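Local coordinates for protein arginine kinase (Anthopleura japonica, PDB 4RF6) that catalyses the reversible transfer of a phosphoryl group from ATP to L-arginine, giving phosphoarginine and ADP, with two phosphagen kinase repeats in one chain, at residues Ile61-Val66 against Gly73-Asp78; Pro87-Ile92 against Ser277-Leu282; Ser244-Val249 against Gln346-Met351; Glu584-Ile589 against Gly617-Asp622; Gly625-Ser628 against Asn633-Thr636. One frame throughout, in Å; residues are numbered along the deposited sequence.

Contact 1 of 5, residues Ile61-Val66 against Gly73-Asp78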
# COMPACT_ATOMS: atom_id res chain seq x y z
N ILE A 61 37.91 -8.21 12.17
CA ILE A 61 38.15 -8.16 10.74
C ILE A 61 37.74 -9.44 10.02
O ILE A 61 37.81 -9.50 8.79
CB ILE A 61 39.64 -7.91 10.42
CG1 ILE A 61 40.49 -9.11 10.86
CG2 ILE A 61 40.12 -6.61 11.08
CD1 ILE A 61 41.93 -9.04 10.40
N ASN A 62 37.31 -10.45 10.77
CA ASN A 62 37.09 -11.78 10.19
C ASN A 62 36.15 -11.80 8.98
O ASN A 62 36.44 -12.46 7.98
CB ASN A 62 36.60 -12.78 11.24
CG ASN A 62 36.63 -14.21 10.72
OD1 ASN A 62 37.66 -14.69 10.23
ND2 ASN A 62 35.48 -14.89 10.79
N SER A 63 35.03 -11.09 9.08
CA SER A 63 34.03 -11.13 8.01
C SER A 63 34.59 -10.57 6.70
O SER A 63 34.30 -11.08 5.62
CB SER A 63 32.77 -10.38 8.41
OG SER A 63 31.77 -10.52 7.42
N GLY A 64 35.41 -9.53 6.82
CA GLY A 64 36.01 -8.89 5.66
C GLY A 64 37.08 -9.72 4.96
O GLY A 64 37.42 -9.45 3.81
N VAL A 65 37.62 -10.71 5.67
CA VAL A 65 38.60 -11.62 5.07
C VAL A 65 37.89 -12.84 4.49
O VAL A 65 38.23 -13.30 3.40
CB VAL A 65 39.65 -12.08 6.10
CG1 VAL A 65 40.76 -12.84 5.40
CG2 VAL A 65 40.21 -10.89 6.86
N VAL A 66 36.91 -13.35 5.23
CA VAL A 66 36.08 -14.46 4.76
C VAL A 66 35.34 -14.04 3.50
O VAL A 66 35.31 -14.77 2.51
CB VAL A 66 35.06 -14.91 5.83
CG1 VAL A 66 34.03 -15.88 5.23
CG2 VAL A 66 35.78 -15.55 7.01
N GLY A 73 33.73 -4.56 5.85
CA GLY A 73 34.53 -5.71 6.24
C GLY A 73 35.01 -5.81 7.67
O GLY A 73 35.86 -6.66 7.98
N VAL A 74 34.51 -4.94 8.55
CA VAL A 74 34.76 -5.10 9.99
C VAL A 74 33.46 -4.96 10.79
O VAL A 74 32.54 -4.25 10.38
CB VAL A 74 35.80 -4.11 10.53
CG1 VAL A 74 37.09 -4.18 9.74
CG2 VAL A 74 35.25 -2.69 10.53
N TYR A 75 33.40 -5.65 11.92
CA TYR A 75 32.33 -5.48 12.89
C TYR A 75 32.96 -5.29 14.26
O TYR A 75 34.02 -5.86 14.54
CB TYR A 75 31.39 -6.69 12.90
CG TYR A 75 30.59 -6.89 11.62
CD1 TYR A 75 31.15 -7.53 10.53
CD2 TYR A 75 29.28 -6.45 11.52
CE1 TYR A 75 30.43 -7.73 9.36
CE2 TYR A 75 28.55 -6.64 10.36
CZ TYR A 75 29.13 -7.28 9.29
OH TYR A 75 28.41 -7.47 8.13
N ALA A 76 32.32 -4.49 15.11
CA ALA A 76 32.81 -4.30 16.48
C ALA A 76 32.11 -5.25 17.44
O ALA A 76 30.88 -5.29 17.48
CB ALA A 76 32.60 -2.87 16.91
N GLY A 77 32.88 -6.01 18.21
CA GLY A 77 32.30 -6.98 19.12
C GLY A 77 31.74 -6.29 20.35
O GLY A 77 30.87 -6.82 21.04
N ASP A 78 32.25 -5.09 20.62
CA ASP A 78 31.79 -4.29 21.75
C ASP A 78 32.19 -2.84 21.57
O ASP A 78 32.89 -2.50 20.61
CB ASP A 78 32.33 -4.85 23.09
CG ASP A 78 33.84 -5.00 23.11
OD1 ASP A 78 34.52 -4.41 22.25
OD2 ASP A 78 34.36 -5.70 24.01
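Gly64 and Gly73 bring their backbones together, with CA atoms only 3.6 Å apart, a spacing that suits residues without side chains. The carbonyl of Gly73 is the polar element. Its oxygen lies 3.2 Å from Gly64 CA, a CA-H...O contact bent to 126° at the hydrogen. Glycine suits position 73 for a second reason, because its positive phi of 91° is easily reached only without a CB.

The hydrophobic part lies to one side of this carbonyl. Ile61 CG2 meets Val74 CG1 at 4.1 Å, the two branched side chains crossing at a slant. Leu88 packs on Ile61, while Phe89 and Ile92 pack on Val74, so helix 86-96 covers this side of the contact.

The contact joins the end of helix 57-66 to the loop that follows it, in the small N-terminal domain of the first phosphagen kinase repeat. By similarity to related kinases, Gly73, Val74 and Tyr75 belong to the substrate-binding loop, and the Tyr75 side chain approaches those of Glu232 and Cys278, also assigned to the substrate site.

Ser63 meets the edge of the Tyr75 ring, OG near the ring plane and 3.7 Å from CE1, while its CB comes as near to CE1. With OG anti to the backbone nitrogen (chi1 -175°), the small serine can border the ring and still hydrogen-bond the carbonyl oxygen of Phe201. That residue's helix, 200-205, also packs on Tyr75 through Phe201 and Ala205.

Contact 2 of 5, residues Pro87-Ile92 against Ser277-Leu282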
# COMPACT_ATOMS: atom_id res chain seq x y z
N PRO A 87 42.86 2.71 15.65
CA PRO A 87 43.64 2.98 14.43
C PRO A 87 43.04 2.34 13.17
O PRO A 87 43.26 2.84 12.07
CB PRO A 87 44.99 2.33 14.74
CG PRO A 87 45.12 2.49 16.23
CD PRO A 87 43.72 2.33 16.78
N LEU A 88 42.28 1.26 13.35
CA LEU A 88 41.55 0.64 12.24
C LEU A 88 40.18 1.30 12.06
O LEU A 88 39.89 1.86 11.00
CB LEU A 88 41.39 -0.86 12.47
CG LEU A 88 40.61 -1.61 11.39
CD1 LEU A 88 41.29 -1.46 10.04
CD2 LEU A 88 40.47 -3.07 11.74
N PHE A 89 39.35 1.23 13.10
CA PHE A 89 37.97 1.75 13.03
C PHE A 89 37.88 3.24 12.69
O PHE A 89 37.01 3.64 11.91
CB PHE A 89 37.21 1.45 14.34
CG PHE A 89 36.75 0.02 14.47
CD1 PHE A 89 35.58 -0.41 13.85
CD2 PHE A 89 37.48 -0.89 15.21
CE1 PHE A 89 35.15 -1.72 13.96
CE2 PHE A 89 37.06 -2.22 15.34
CZ PHE A 89 35.90 -2.63 14.71
N ASP A 90 38.76 4.06 13.26
CA ASP A 90 38.71 5.51 13.01
C ASP A 90 38.84 5.84 11.53
O ASP A 90 38.08 6.65 10.99
CB ASP A 90 39.82 6.24 13.79
CG ASP A 90 39.58 6.24 15.28
OD1 ASP A 90 38.47 5.86 15.71
OD2 ASP A 90 40.51 6.63 16.02
N ALA A 91 39.82 5.22 10.89
CA ALA A 91 40.05 5.42 9.47
C ALA A 91 38.84 4.95 8.66
O ALA A 91 38.37 5.64 7.76
CB ALA A 91 41.30 4.69 9.03
N ILE A 92 38.35 3.76 9.00
CA ILE A 92 37.18 3.20 8.33
C ILE A 92 35.96 4.12 8.47
O ILE A 92 35.27 4.40 7.49
CB ILE A 92 36.85 1.80 8.87
CG1 ILE A 92 37.94 0.80 8.47
CG2 ILE A 92 35.48 1.33 8.38
CD1 ILE A 92 37.67 -0.63 8.91
N SER A 277 26.92 -2.68 15.52
CA SER A 277 27.87 -3.73 15.17
C SER A 277 28.73 -3.34 13.97
O SER A 277 29.96 -3.47 14.00
CB SER A 277 27.14 -5.04 14.87
OG SER A 277 26.30 -5.40 15.95
N CYS A 278 28.08 -2.85 12.92
CA CYS A 278 28.78 -2.40 11.72
C CYS A 278 28.95 -0.90 11.79
O CYS A 278 28.00 -0.17 12.07
CB CYS A 278 27.98 -2.78 10.47
SG CYS A 278 28.77 -2.24 8.92
N PRO A 279 30.19 -0.41 11.56
CA PRO A 279 30.42 1.04 11.64
C PRO A 279 29.61 1.85 10.63
O PRO A 279 29.58 3.08 10.75
CB PRO A 279 31.93 1.18 11.36
CG PRO A 279 32.38 -0.16 10.85
CD PRO A 279 31.44 -1.17 11.45
N SER A 280 28.97 1.21 9.66
CA SER A 280 28.17 1.93 8.68
C SER A 280 26.91 2.51 9.32
O SER A 280 26.31 3.46 8.80
CB SER A 280 27.77 1.00 7.53
OG SER A 280 26.95 -0.07 7.98
N ASN A 281 26.53 1.93 10.46
CA ASN A 281 25.29 2.26 11.14
C ASN A 281 25.45 3.13 12.39
O ASN A 281 24.53 3.23 13.19
CB ASN A 281 24.55 0.97 11.53
CG ASN A 281 23.82 0.34 10.37
OD1 ASN A 281 23.11 1.01 9.63
ND2 ASN A 281 24.00 -0.96 10.19
N LEU A 282 26.61 3.75 12.56
CA LEU A 282 26.84 4.59 13.73
C LEU A 282 26.07 5.91 13.61
O LEU A 282 25.41 6.17 12.60
CB LEU A 282 28.34 4.85 13.93
CG LEU A 282 29.21 3.63 14.21
CD1 LEU A 282 30.69 3.99 14.15
CD2 LEU A 282 28.87 3.02 15.57
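At the seam between the N-terminal and catalytic domains of the first repeat, Pro279 packs against Phe89 and Ile92 of helix 86-96. The proline's loop runs between strands 273-274 and 286-293 and carries Cys278, assigned to the arginine site by similarity.

Pro279 CG is the atom that reaches across. It sits 4.2 Å from Ile92 CG2 and 4.4 Å from Phe89 CD1, where it meets the ring at its edge, near the ring plane. The backbones stay well apart, Phe89 CA and Pro279 CA being 7.7 Å from each other, and the side chains span the interval. Ile92 turns its CG2 branch anti to the backbone nitrogen (chi1 -69° for CG1), and from there this methyl meets the proline. Phe89 does not aim its CB at the loop; the length of its ring carries CD1 to the contact. Further neighbours complete the packing: the ring of Tyr82 meets that of Phe89, while Leu33 and Tyr37 touch Ile92.

Proline suits the turn because its phi is already restricted, here to -62°, at the start of a short 3-10 segment. Asn281 N closes the turn on Cys278 O at 3.0 Å. Polar bonds to both domains flank the proline: its own oxygen accepts from His97 NE2, and Ser277 OG bonds Glu232 O.

Across the two segments, then, the interaction is apolar and undirected. Such surfaces can tolerate small sliding movements, which is consistent with the domain closure known for phosphagen kinases when substrates bind.

Contact 3 of 5, residues Ser244-Val249 against Gln346-Met351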
# COMPACT_ATOMS: atom_id res chain seq x y z
N SER A 244 2.63 9.40 2.54
CA SER A 244 3.70 10.39 2.61
C SER A 244 3.99 10.93 4.01
O SER A 244 4.91 11.73 4.19
CB SER A 244 3.32 11.58 1.72
OG SER A 244 2.04 12.08 2.08
N ASP A 245 3.20 10.52 5.00
CA ASP A 245 3.21 11.19 6.30
C ASP A 245 4.45 10.85 7.16
O ASP A 245 4.34 10.19 8.19
CB ASP A 245 1.92 10.88 7.07
CG ASP A 245 1.61 11.90 8.14
OD1 ASP A 245 2.51 12.68 8.50
OD2 ASP A 245 0.46 11.90 8.63
N ILE A 246 5.62 11.32 6.73
CA ILE A 246 6.85 11.03 7.45
C ILE A 246 6.84 11.61 8.87
O ILE A 246 7.51 11.09 9.76
CB ILE A 246 8.11 11.51 6.66
CG1 ILE A 246 9.39 11.00 7.32
CG2 ILE A 246 8.13 13.02 6.52
CD1 ILE A 246 10.65 11.31 6.54
N GLY A 247 6.06 12.67 9.08
CA GLY A 247 5.91 13.25 10.40
C GLY A 247 5.31 12.25 11.38
O GLY A 247 5.82 12.04 12.48
N SER A 248 4.21 11.62 10.96
CA SER A 248 3.55 10.61 11.79
C SER A 248 4.42 9.37 11.99
O SER A 248 4.42 8.77 13.07
CB SER A 248 2.21 10.23 11.18
OG SER A 248 1.67 9.08 11.80
N VAL A 249 5.15 8.98 10.94
CA VAL A 249 6.04 7.82 11.01
C VAL A 249 7.16 8.03 12.03
O VAL A 249 7.49 7.13 12.80
CB VAL A 249 6.66 7.51 9.63
CG1 VAL A 249 7.80 6.50 9.76
CG2 VAL A 249 5.60 6.99 8.66
N GLN A 346 17.35 16.08 12.16
CA GLN A 346 17.89 16.72 10.97
C GLN A 346 17.79 15.83 9.73
O GLN A 346 17.49 16.30 8.63
CB GLN A 346 19.34 17.15 11.20
CG GLN A 346 19.49 18.41 12.03
CD GLN A 346 20.94 18.77 12.31
OE1 GLN A 346 21.78 17.90 12.54
NE2 GLN A 346 21.24 20.07 12.27
N CYS A 347 18.04 14.54 9.92
CA CYS A 347 17.91 13.58 8.84
C CYS A 347 16.48 13.57 8.28
O CYS A 347 16.27 13.65 7.07
CB CYS A 347 18.30 12.17 9.32
SG CYS A 347 18.19 10.91 8.03
N VAL A 348 15.50 13.50 9.18
CA VAL A 348 14.09 13.51 8.78
C VAL A 348 13.70 14.82 8.09
O VAL A 348 12.96 14.82 7.10
CB VAL A 348 13.17 13.25 9.99
CG1 VAL A 348 11.72 13.41 9.61
CG2 VAL A 348 13.41 11.85 10.57
N GLN A 349 14.18 15.95 8.62
CA GLN A 349 13.83 17.24 8.05
C GLN A 349 14.42 17.40 6.65
O GLN A 349 13.75 17.90 5.74
CB GLN A 349 14.29 18.39 8.95
CG GLN A 349 13.57 19.72 8.69
CD GLN A 349 12.10 19.66 9.05
OE1 GLN A 349 11.74 19.63 10.23
NE2 GLN A 349 11.24 19.64 8.04
N ASP A 350 15.67 16.96 6.47
CA ASP A 350 16.30 16.97 5.15
C ASP A 350 15.51 16.07 4.20
O ASP A 350 15.31 16.40 3.03
CB ASP A 350 17.74 16.47 5.23
CG ASP A 350 18.68 17.47 5.88
OD1 ASP A 350 18.25 18.62 6.09
OD2 ASP A 350 19.83 17.09 6.18
N MET A 351 15.06 14.93 4.73
CA MET A 351 14.30 13.96 3.96
C MET A 351 13.00 14.58 3.49
O MET A 351 12.59 14.43 2.33
CB MET A 351 13.97 12.76 4.84
CG MET A 351 13.79 11.49 4.07
SD MET A 351 15.38 11.02 3.38
CE MET A 351 14.80 10.36 1.83
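Ile246 stretches its longer branch straight out, CG1 anti to the backbone nitrogen (chi1 -171°) and CD1 continuing the line (chi2 175°), and this places the end methyl between Val348 and Met351. The contact joins two helices, 246-264 and 344-370, in the catalytic domain of the first repeat, where both pack against the large eight-stranded antiparallel sheet.

Ile246 CD1 lies 3.9 Å from Val348 CG1 and 4.0 Å from Met351 CG. The isoleucine and valine run past one another in opposite senses, so that Ile246 CG1 also comes within 4.1 Å of Val348 CG1. Against Met351 the isoleucine crosses at roughly a right angle, touching CB and CG; the methionine then bends at chi2 and chi3 and its far end leads elsewhere. Unbranched flexibility suits this place, since Met351 also reaches Ala288 and Ile334 on the sheet. Ile246 in turn rests on Thr130 and Ile132. Thr130, Ile132 and Ala288 belong to the predicted ATP site, so the contact lies in the layer behind it.

Asp245 is the N-cap just before helix 246-264, a position that favours a short acidic side chain able to take up an otherwise unbonded backbone N-H. An inverse gamma turn centred on Asp245 leads in, with Ile246 N bonded to Ser244 O at 2.7 Å. Ser248 N then donates to Asp245 OD1 at 3.2 Å (161° at the hydrogen), meeting that oxygen from above the carboxylate plane.

Contact 4 of 5, residues Glu584-Ile589 against Gly617-Asp622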
# COMPACT_ATOMS: atom_id res chain seq x y z
N GLU A 584 -13.77 -0.60 -7.53
CA GLU A 584 -13.96 0.54 -8.44
C GLU A 584 -14.79 1.62 -7.76
O GLU A 584 -14.51 2.82 -7.88
CB GLU A 584 -14.64 0.09 -9.74
CG GLU A 584 -14.79 1.19 -10.79
CD GLU A 584 -15.39 0.69 -12.09
OE1 GLU A 584 -15.69 -0.52 -12.18
OE2 GLU A 584 -15.56 1.50 -13.03
N ASP A 585 -15.85 1.19 -7.08
CA ASP A 585 -16.57 2.06 -6.16
C ASP A 585 -16.24 1.61 -4.75
O ASP A 585 -15.65 0.54 -4.54
CB ASP A 585 -18.08 1.98 -6.40
CG ASP A 585 -18.50 2.66 -7.69
OD1 ASP A 585 -18.62 3.91 -7.67
OD2 ASP A 585 -18.71 1.96 -8.70
N GLN A 586 -16.61 2.43 -3.77
CA GLN A 586 -16.31 2.11 -2.38
C GLN A 586 -17.08 0.86 -1.97
O GLN A 586 -16.57 0.02 -1.23
CB GLN A 586 -16.60 3.33 -1.51
CG GLN A 586 -15.64 4.48 -1.85
CD GLN A 586 -16.14 5.86 -1.46
OE1 GLN A 586 -17.07 6.01 -0.66
NE2 GLN A 586 -15.52 6.89 -2.04
N LEU A 587 -18.30 0.74 -2.49
CA LEU A 587 -19.15 -0.42 -2.25
C LEU A 587 -19.71 -1.00 -3.54
O LEU A 587 -20.34 -0.28 -4.33
CB LEU A 587 -20.31 -0.04 -1.33
CG LEU A 587 -19.92 0.39 0.08
CD1 LEU A 587 -21.10 0.98 0.81
CD2 LEU A 587 -19.36 -0.81 0.83
N ARG A 588 -19.48 -2.29 -3.76
CA ARG A 588 -20.22 -3.03 -4.77
C ARG A 588 -20.97 -4.14 -4.04
O ARG A 588 -20.36 -5.02 -3.42
CB ARG A 588 -19.30 -3.61 -5.84
CG ARG A 588 -20.08 -4.17 -7.02
CD ARG A 588 -19.27 -5.21 -7.78
NE ARG A 588 -18.87 -4.73 -9.10
CZ ARG A 588 -18.75 -5.52 -10.16
NH1 ARG A 588 -19.01 -6.82 -10.05
NH2 ARG A 588 -18.39 -5.02 -11.33
N ILE A 589 -22.30 -4.07 -4.10
CA ILE A 589 -23.14 -4.90 -3.24
C ILE A 589 -23.99 -5.82 -4.10
O ILE A 589 -24.74 -5.35 -4.96
CB ILE A 589 -24.02 -4.01 -2.35
CG1 ILE A 589 -23.15 -2.95 -1.67
CG2 ILE A 589 -24.76 -4.86 -1.32
CD1 ILE A 589 -23.90 -1.90 -0.85
N GLY A 617 -24.80 6.27 5.46
CA GLY A 617 -25.21 7.23 4.44
C GLY A 617 -24.47 7.02 3.13
O GLY A 617 -23.31 6.59 3.13
N PHE A 618 -25.14 7.33 2.02
CA PHE A 618 -24.55 7.21 0.69
C PHE A 618 -24.45 8.57 0.02
O PHE A 618 -25.20 9.49 0.36
CB PHE A 618 -25.40 6.29 -0.20
CG PHE A 618 -25.53 4.89 0.33
CD1 PHE A 618 -24.44 4.25 0.91
CD2 PHE A 618 -26.74 4.22 0.24
CE1 PHE A 618 -24.57 2.96 1.40
CE2 PHE A 618 -26.87 2.93 0.72
CZ PHE A 618 -25.79 2.29 1.31
N GLN A 619 -23.52 8.70 -0.94
CA GLN A 619 -23.44 9.90 -1.77
C GLN A 619 -24.57 9.88 -2.80
O GLN A 619 -24.76 8.88 -3.51
CB GLN A 619 -22.08 9.98 -2.45
CG GLN A 619 -20.91 9.98 -1.46
CD GLN A 619 -19.56 10.19 -2.11
OE1 GLN A 619 -19.42 10.94 -3.08
NE2 GLN A 619 -18.54 9.52 -1.57
N HIS A 620 -25.31 10.97 -2.89
CA HIS A 620 -26.58 10.98 -3.61
C HIS A 620 -26.97 12.42 -3.91
O HIS A 620 -26.78 13.30 -3.08
CB HIS A 620 -27.64 10.33 -2.71
CG HIS A 620 -28.98 10.16 -3.35
ND1 HIS A 620 -29.97 11.12 -3.29
CD2 HIS A 620 -29.52 9.11 -4.02
CE1 HIS A 620 -31.05 10.68 -3.92
NE2 HIS A 620 -30.80 9.46 -4.37
N THR A 621 -27.48 12.68 -5.12
CA THR A 621 -28.11 13.97 -5.42
C THR A 621 -29.46 13.72 -6.07
O THR A 621 -29.73 12.61 -6.55
CB THR A 621 -27.26 14.86 -6.35
OG1 THR A 621 -27.21 14.28 -7.66
CG2 THR A 621 -25.85 15.03 -5.80
N ASP A 622 -30.31 14.74 -6.12
CA ASP A 622 -31.60 14.60 -6.79
C ASP A 622 -31.43 14.39 -8.29
O ASP A 622 -32.17 13.64 -8.91
CB ASP A 622 -32.50 15.83 -6.54
CG ASP A 622 -32.97 15.93 -5.10
OD1 ASP A 622 -32.88 14.93 -4.37
OD2 ASP A 622 -33.43 17.04 -4.72
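Leu587 and Phe618 make the packed apolar part of this contact; beside them Gln586 and Gln619 merely pass at van der Waals range, their bonds going to other residues. Both pairs lie in the catalytic domain of the second repeat, where strand 587-594 of the main antiparallel sheet leads through helix 598-616 to the small hairpin that begins near Gln619.

In the packed part Leu587 CD1 approaches Phe618 CE1 at 4.0 Å. The two side chains cross at about a right angle, and the methyl comes at the ring obliquely. Phe618 has its CG anti to the carbonyl carbon (chi1 -61°), which brings the ring end toward the strand although CB itself points elsewhere. A broad flat residue suits this position, for Phe618 also touches Val609, Ile612 and Asp613 of the preceding helix, while Leu587 packs on Val511. Gly617, the first residue after that helix, has a phi of 80°, a conformation natural to glycine.

The side chains of Gln586 and Gln619 also cross at about a right angle, with the amide planes of Gln586 and Gln619 turned 53° apart and Gln586 OE1 3.9 Å from Gln619 NE2. The bonding goes to the loop following strand 479-488. Gln586 OE1 accepts from Val490 N, and Gln619 NE2 gives to Val490 O. Long amides with both donor and acceptor suit this buried task of satisfying a loop backbone. Beyond them the second segment runs outward to Asp622, which is exposed. At the crossing, Gln586 NE2 lies 4.0 Å from Gln619 NE2, and both nitrogens donate to the same oxygen, that of Ala494.

Contact 5 of 5, residues Gly625-Ser628 against Asn633-Thr636; sequences GYLS and NLGT
Tyr626 presents a ring edge to the carbonyl of Gly635, whose oxygen lies near the ring plane, 3.4 Å from CD2. Arg488 makes a cation-pi contact with the same ring, and His620 meets it edge-to-face. The other flat group, the Asn633 amide, leads away from the facing segment, its OD1 taking a weak bond from Arg485; the part of Asn633 that touches is CB, 3.4 Å from Ser628 OG.

Gly635 O serves the backbone as well. Tyr626 N donates to it at 2.9 Å, with 155° at the hydrogen, on a lone pair in the carbonyl plane. A single beta bridge pairs Gly625 with Gly635, CA atoms 4.0 Å apart; the Tyr626 bond belongs to it, and Gly635 is also backbone-bonded to His624. Glycine fits both places, since each has positive phi and the chains close in tightly. Leu634 CA adds a CA-H...O contact to Tyr626 O at 3.4 Å.

Leucine side chains fill the next step: Leu634 CD2 lies 4.0 Å from Leu627 CD2, with the pair crossing at a slant, and 3.6 Å from Ser628 N. The small serine lets CB and OG lie against Asn633 CB while OG, anti to the backbone nitrogen (chi1 176°), binds Asp585 OD1 and Cys630 N.

The two segments pinch off the loop of Cys630, which by sequence matches the loop of Cys278 in the first repeat. Chemically, one backbone bond joins the segments, with apolar packing beside it, and this has a price: Ser628 N is buried beside Leu634 and finds no partner in the model.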
# COMPACT_ATOMS: atom_id res chain seq x y z
N GLY A 625 -28.93 10.80 -8.72
CA GLY A 625 -29.15 9.61 -7.91
C GLY A 625 -27.89 9.29 -7.12
O GLY A 625 -27.16 10.20 -6.73
N TYR A 626 -27.62 8.01 -6.90
CA TYR A 626 -26.39 7.65 -6.18
C TYR A 626 -25.16 7.96 -7.01
O TYR A 626 -25.08 7.64 -8.20
CB TYR A 626 -26.41 6.19 -5.71
CG TYR A 626 -27.50 5.95 -4.69
CD1 TYR A 626 -27.34 6.36 -3.37
CD2 TYR A 626 -28.69 5.34 -5.05
CE1 TYR A 626 -28.35 6.17 -2.44
CE2 TYR A 626 -29.69 5.14 -4.14
CZ TYR A 626 -29.51 5.55 -2.83
OH TYR A 626 -30.52 5.35 -1.91
N LEU A 627 -24.20 8.62 -6.37
CA LEU A 627 -23.00 9.09 -7.06
C LEU A 627 -21.93 8.02 -7.17
O LEU A 627 -21.78 7.17 -6.29
CB LEU A 627 -22.42 10.32 -6.35
CG LEU A 627 -23.35 11.52 -6.34
CD1 LEU A 627 -22.70 12.68 -5.63
CD2 LEU A 627 -23.69 11.92 -7.76
N SER A 628 -21.19 8.08 -8.26
CA SER A 628 -20.12 7.13 -8.51
C SER A 628 -19.02 7.90 -9.21
O SER A 628 -19.30 8.92 -9.85
CB SER A 628 -20.61 6.01 -9.42
OG SER A 628 -19.56 5.12 -9.74
N ASN A 633 -22.30 4.56 -13.68
CA ASN A 633 -22.89 3.90 -12.52
C ASN A 633 -23.79 4.81 -11.68
O ASN A 633 -24.09 4.49 -10.53
CB ASN A 633 -21.80 3.32 -11.62
CG ASN A 633 -21.45 1.89 -12.00
OD1 ASN A 633 -22.12 0.95 -11.57
ND2 ASN A 633 -20.39 1.73 -12.78
N LEU A 634 -24.23 5.92 -12.26
CA LEU A 634 -25.12 6.85 -11.55
C LEU A 634 -26.54 6.29 -11.42
O LEU A 634 -26.82 5.18 -11.89
CB LEU A 634 -25.13 8.20 -12.26
CG LEU A 634 -23.80 8.93 -12.27
CD1 LEU A 634 -23.87 10.17 -13.15
CD2 LEU A 634 -23.41 9.32 -10.85
N GLY A 635 -27.42 7.06 -10.78
CA GLY A 635 -28.82 6.69 -10.64
C GLY A 635 -29.06 5.60 -9.60
O GLY A 635 -28.82 5.80 -8.41
N THR A 636 -29.53 4.45 -10.07
CA THR A 636 -29.67 3.27 -9.23
C THR A 636 -28.33 2.58 -8.99
O THR A 636 -28.19 1.79 -8.05
CB THR A 636 -30.56 2.24 -9.92
OG1 THR A 636 -29.94 1.87 -11.15
CG2 THR A 636 -31.93 2.82 -10.19

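From the N terminus, contact 1 closes a short loop of six residues after helix 57-66. Contact 2 then spans about half of the first repeat, bringing helix 86-96 to the loop of residues 277-282. It touches contact 1: Ala76 N probably bonds Ser277 O, and Val74 O packs on Pro279 CD. Contact 3 crosses contact 2, since residues 244-249 come before the latter closes and 346-351 after; it ties two catalytic-domain helices. In the second repeat, contact 4 closes around helix 598-616 and contact 5 follows in series. Their centres are 7 Å apart, linked by neighbouring strands 620-621 and 625-626, and lie about 60 Å or more from contact 1.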